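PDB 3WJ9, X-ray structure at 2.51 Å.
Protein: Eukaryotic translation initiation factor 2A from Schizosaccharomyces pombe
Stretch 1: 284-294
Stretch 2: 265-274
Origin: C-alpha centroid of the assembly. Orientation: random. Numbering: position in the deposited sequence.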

# COMPACT_ATOMS: atom_id res chain seq x y z
N GLY A 284 6.49 13.03 7.48
CA GLY A 284 7.84 13.40 7.09
C GLY A 284 8.07 13.39 5.59
O GLY A 284 7.29 12.83 4.83
N ILE A 285 9.16 14.04 5.17
CA ILE A 285 9.49 14.17 3.76
C ILE A 285 10.98 13.96 3.50
O ILE A 285 11.82 14.55 4.17
CB ILE A 285 9.09 15.56 3.21
CG1 ILE A 285 7.61 15.86 3.48
CG2 ILE A 285 9.39 15.66 1.72
CD1 ILE A 285 7.17 17.23 3.03
N VAL A 286 11.29 13.11 2.52
CA VAL A 286 12.66 12.97 2.04
C VAL A 286 12.76 13.64 0.67
O VAL A 286 12.16 13.19 -0.30
CB VAL A 286 13.08 11.50 1.93
CG1 VAL A 286 14.50 11.40 1.41
CG2 VAL A 286 12.97 10.82 3.28
N TYR A 287 13.53 14.73 0.60
CA TYR A 287 13.47 15.64 -0.54
C TYR A 287 14.82 16.17 -0.99
O TYR A 287 15.79 16.16 -0.24
CB TYR A 287 12.56 16.82 -0.19
CG TYR A 287 13.03 17.60 1.02
CD1 TYR A 287 12.75 17.17 2.31
CD2 TYR A 287 13.78 18.76 0.86
CE1 TYR A 287 13.19 17.88 3.41
CE2 TYR A 287 14.22 19.47 1.96
CZ TYR A 287 13.92 19.03 3.23
OH TYR A 287 14.36 19.74 4.32
N GLY A 288 14.86 16.65 -2.23
CA GLY A 288 16.03 17.33 -2.76
C GLY A 288 17.09 16.40 -3.32
O GLY A 288 17.05 15.19 -3.09
N TYR A 289 18.04 16.97 -4.07
CA TYR A 289 19.15 16.19 -4.59
C TYR A 289 20.01 15.69 -3.43
O TYR A 289 20.21 16.40 -2.44
CB TYR A 289 19.99 17.01 -5.57
CG TYR A 289 20.68 18.21 -4.96
CD1 TYR A 289 21.95 18.11 -4.41
CD2 TYR A 289 20.06 19.45 -4.93
CE1 TYR A 289 22.58 19.20 -3.85
CE2 TYR A 289 20.68 20.56 -4.37
CZ TYR A 289 21.94 20.42 -3.83
OH TYR A 289 22.56 21.51 -3.27
N MSE A 290 20.55 14.48 -3.57
CA MSE A 290 21.31 13.82 -2.51
C MSE A 290 22.58 14.54 -2.18
O MSE A 290 23.17 15.16 -3.09
CB MSE A 290 21.70 12.43 -2.98
CG MSE A 290 20.55 11.75 -3.72
SE MSE A 290 19.53 10.66 -2.43
CE MSE A 290 18.59 9.52 -3.73
N PRO A 291 23.02 14.51 -0.92
CA PRO A 291 22.39 13.74 0.16
C PRO A 291 21.08 14.38 0.62
O PRO A 291 21.05 15.56 0.95
CB PRO A 291 23.45 13.77 1.27
CG PRO A 291 24.20 15.02 1.03
CD PRO A 291 24.26 15.17 -0.47
N ALA A 292 20.01 13.59 0.61
CA ALA A 292 18.68 14.12 0.85
C ALA A 292 18.48 14.48 2.31
O ALA A 292 18.77 13.70 3.21
CB ALA A 292 17.63 13.12 0.40
N LYS A 293 17.97 15.69 2.54
CA LYS A 293 17.60 16.11 3.88
C LYS A 293 16.22 15.54 4.20
O LYS A 293 15.50 15.10 3.30
CB LYS A 293 17.61 17.64 4.00
CG LYS A 293 17.53 18.14 5.43
CD LYS A 293 17.28 19.63 5.52
CE LYS A 293 18.50 20.45 5.15
NZ LYS A 293 18.25 21.89 5.45
N THR A 294 15.85 15.54 5.48
CA THR A 294 14.55 15.02 5.90
C THR A 294 13.91 15.92 6.95
O THR A 294 14.59 16.39 7.86
CB THR A 294 14.69 13.59 6.46
OG1 THR A 294 15.30 12.74 5.47
CG2 THR A 294 13.33 13.02 6.84
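Stretch 2, residues 265-274: LDREGPIHDV

The antiparallel pairing of the two stretches is broken by a beta bulge, and one carbonyl accepts hydrogen bonds from two successive amides of the other strand. Val 286 O accepts a hydrogen bond from His 272 N at 2.4 Å, which is very short, and another from Asp 273 N at 3.2 Å. The bulge arises at His 272, whose phi/psi of -91/-30 leaves the extended range of its neighbours. Two successive amide groups therefore turn to the same acceptor, and the register shifts by one between Val 286 and Tyr 287.

Strand 271-274 runs against strand 284-287 with an angle of 161° between their N-to-C directions. The strand axes approach to 4.3 Å. Ile 285 faces Val 274 in a non-hydrogen-bonded pair, with 5.1 Å between Ile 285 CA and Val 274 CA. Val 286 and Asp 273 form the hydrogen-bonded pair; Val 286 N donates to Asp 273 O at 3.1 Å. Past the bulge Tyr 287 faces Ile 271, and Tyr 287 CA lies only 3.8 Å from Ile 271 CA.

The side chains of Ile 285, Tyr 287, Ile 271 and Val 274 share one face of the sheet. Ile 285 CG2 packs on Ile 271 CG2 at 3.6 Å, and Tyr 287 CB meets Ile 271 CG1 at 3.8 Å. Val 286 and Asp 273 point to the other face. The end of the Asp 273 side chain leads away, and its OD2 is hydrogen-bonded elsewhere in the structure.

Beyond the strands, the backbone contact continues through Gly 288, whose N donates to Pro 270 O at 2.5 Å. Glycine suits both turns here. Gly 288 has positive phi, and a CB on it would clash with Arg 267 CD. A CB on Gly 269 would clash with Tyr 289 N and would also be jammed against the carbonyl oxygen of Glu 268.

His 272 also binds through its side chain. His 272 NE2 donates to Gly 288 O at 2.9 Å, so main chain and ring of one residue hold two carbonyls of stretch 1. The selenomethionine at Met 290 reaches back to this ring, with Met 290 CE 3.3 Å from His 272 CE1.

Arg 267 has the largest area covered by the other stretch. Its side chain is extended, with chi1 to chi3 all t, and reaches the 289-291 loop. Arg 267 NE donates to Tyr 289 O at 2.7 Å. The guanidinium also lies over the face of the Tyr 289 ring in a cation-pi contact, with Arg 267 CZ 4.2 Å from the ring centroid. Pro 291 O and Tyr 289 OH lie over opposite faces of the guanidinium. A cis peptide bond precedes Pro 291.

The Tyr 287 ring extends to the start of stretch 2. Arg 267 N lies at its edge, 3.5 Å from Tyr 287 CE2, and Tyr 287 OH is 3.4 Å from Asp 266 OD2.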

# COMPACT_ATOMS: atom_id res chain seq x y z
N LEU A 265 11.16 21.40 0.59
CA LEU A 265 11.32 22.62 -0.20
C LEU A 265 12.61 23.34 0.16
O LEU A 265 13.12 24.14 -0.64
CB LEU A 265 10.11 23.54 -0.02
CG LEU A 265 9.62 23.80 1.41
CD1 LEU A 265 10.27 25.03 2.02
CD2 LEU A 265 8.10 23.93 1.42
N ASP A 266 13.14 23.06 1.35
CA ASP A 266 14.37 23.68 1.83
C ASP A 266 15.55 23.36 0.92
O ASP A 266 16.56 24.08 0.91
CB ASP A 266 14.69 23.22 3.25
CG ASP A 266 13.62 23.62 4.25
OD1 ASP A 266 12.94 24.64 4.00
OD2 ASP A 266 13.47 22.93 5.28
N ARG A 267 15.42 22.28 0.16
CA ARG A 267 16.45 21.86 -0.77
C ARG A 267 15.82 21.67 -2.15
O ARG A 267 14.86 20.91 -2.29
CB ARG A 267 17.11 20.57 -0.29
CG ARG A 267 18.36 20.14 -1.03
CD ARG A 267 18.88 18.84 -0.45
NE ARG A 267 20.27 18.59 -0.82
CZ ARG A 267 21.32 19.06 -0.15
NH1 ARG A 267 21.14 19.81 0.92
NH2 ARG A 267 22.55 18.77 -0.56
N GLU A 268 16.35 22.36 -3.15
CA GLU A 268 15.78 22.27 -4.50
C GLU A 268 16.06 20.89 -5.08
O GLU A 268 17.18 20.38 -5.00
CB GLU A 268 16.34 23.36 -5.42
CG GLU A 268 16.44 22.92 -6.89
CD GLU A 268 16.87 24.04 -7.82
OE1 GLU A 268 18.00 24.00 -8.34
OE2 GLU A 268 16.06 24.97 -8.03
N GLY A 269 15.04 20.28 -5.67
CA GLY A 269 15.16 18.95 -6.22
C GLY A 269 13.93 18.11 -5.93
O GLY A 269 12.97 18.61 -5.35
N PRO A 270 13.97 16.83 -6.33
CA PRO A 270 12.82 15.93 -6.20
C PRO A 270 12.54 15.51 -4.76
O PRO A 270 13.46 15.47 -3.94
CB PRO A 270 13.23 14.71 -7.03
CG PRO A 270 14.71 14.70 -6.94
CD PRO A 270 15.12 16.15 -6.94
N ILE A 271 11.28 15.21 -4.46
CA ILE A 271 10.92 14.58 -3.20
C ILE A 271 11.01 13.07 -3.40
O ILE A 271 10.45 12.53 -4.35
CB ILE A 271 9.50 14.97 -2.73
CG1 ILE A 271 9.43 16.45 -2.36
CG2 ILE A 271 9.08 14.13 -1.54
CD1 ILE A 271 9.04 17.36 -3.51
N HIS A 272 11.74 12.39 -2.51
CA HIS A 272 12.01 10.96 -2.69
C HIS A 272 10.96 10.09 -2.03
O HIS A 272 10.68 8.98 -2.49
CB HIS A 272 13.40 10.62 -2.13
CG HIS A 272 14.53 11.24 -2.90
ND1 HIS A 272 15.04 10.68 -4.06
CD2 HIS A 272 15.25 12.36 -2.68
CE1 HIS A 272 16.02 11.43 -4.52
NE2 HIS A 272 16.17 12.46 -3.70
N ASP A 273 10.36 10.58 -0.95
CA ASP A 273 9.35 9.82 -0.23
C ASP A 273 8.42 10.73 0.56
O ASP A 273 8.84 11.74 1.11
CB ASP A 273 10.02 8.81 0.71
CG ASP A 273 9.22 7.54 0.87
OD1 ASP A 273 7.98 7.59 0.73
OD2 ASP A 273 9.83 6.48 1.13
N VAL A 274 7.14 10.38 0.60
CA VAL A 274 6.17 11.10 1.42
C VAL A 274 5.39 10.09 2.27
O VAL A 274 4.89 9.10 1.76
CB VAL A 274 5.19 11.93 0.56
CG1 VAL A 274 4.41 12.89 1.44
CG2 VAL A 274 5.95 12.71 -0.51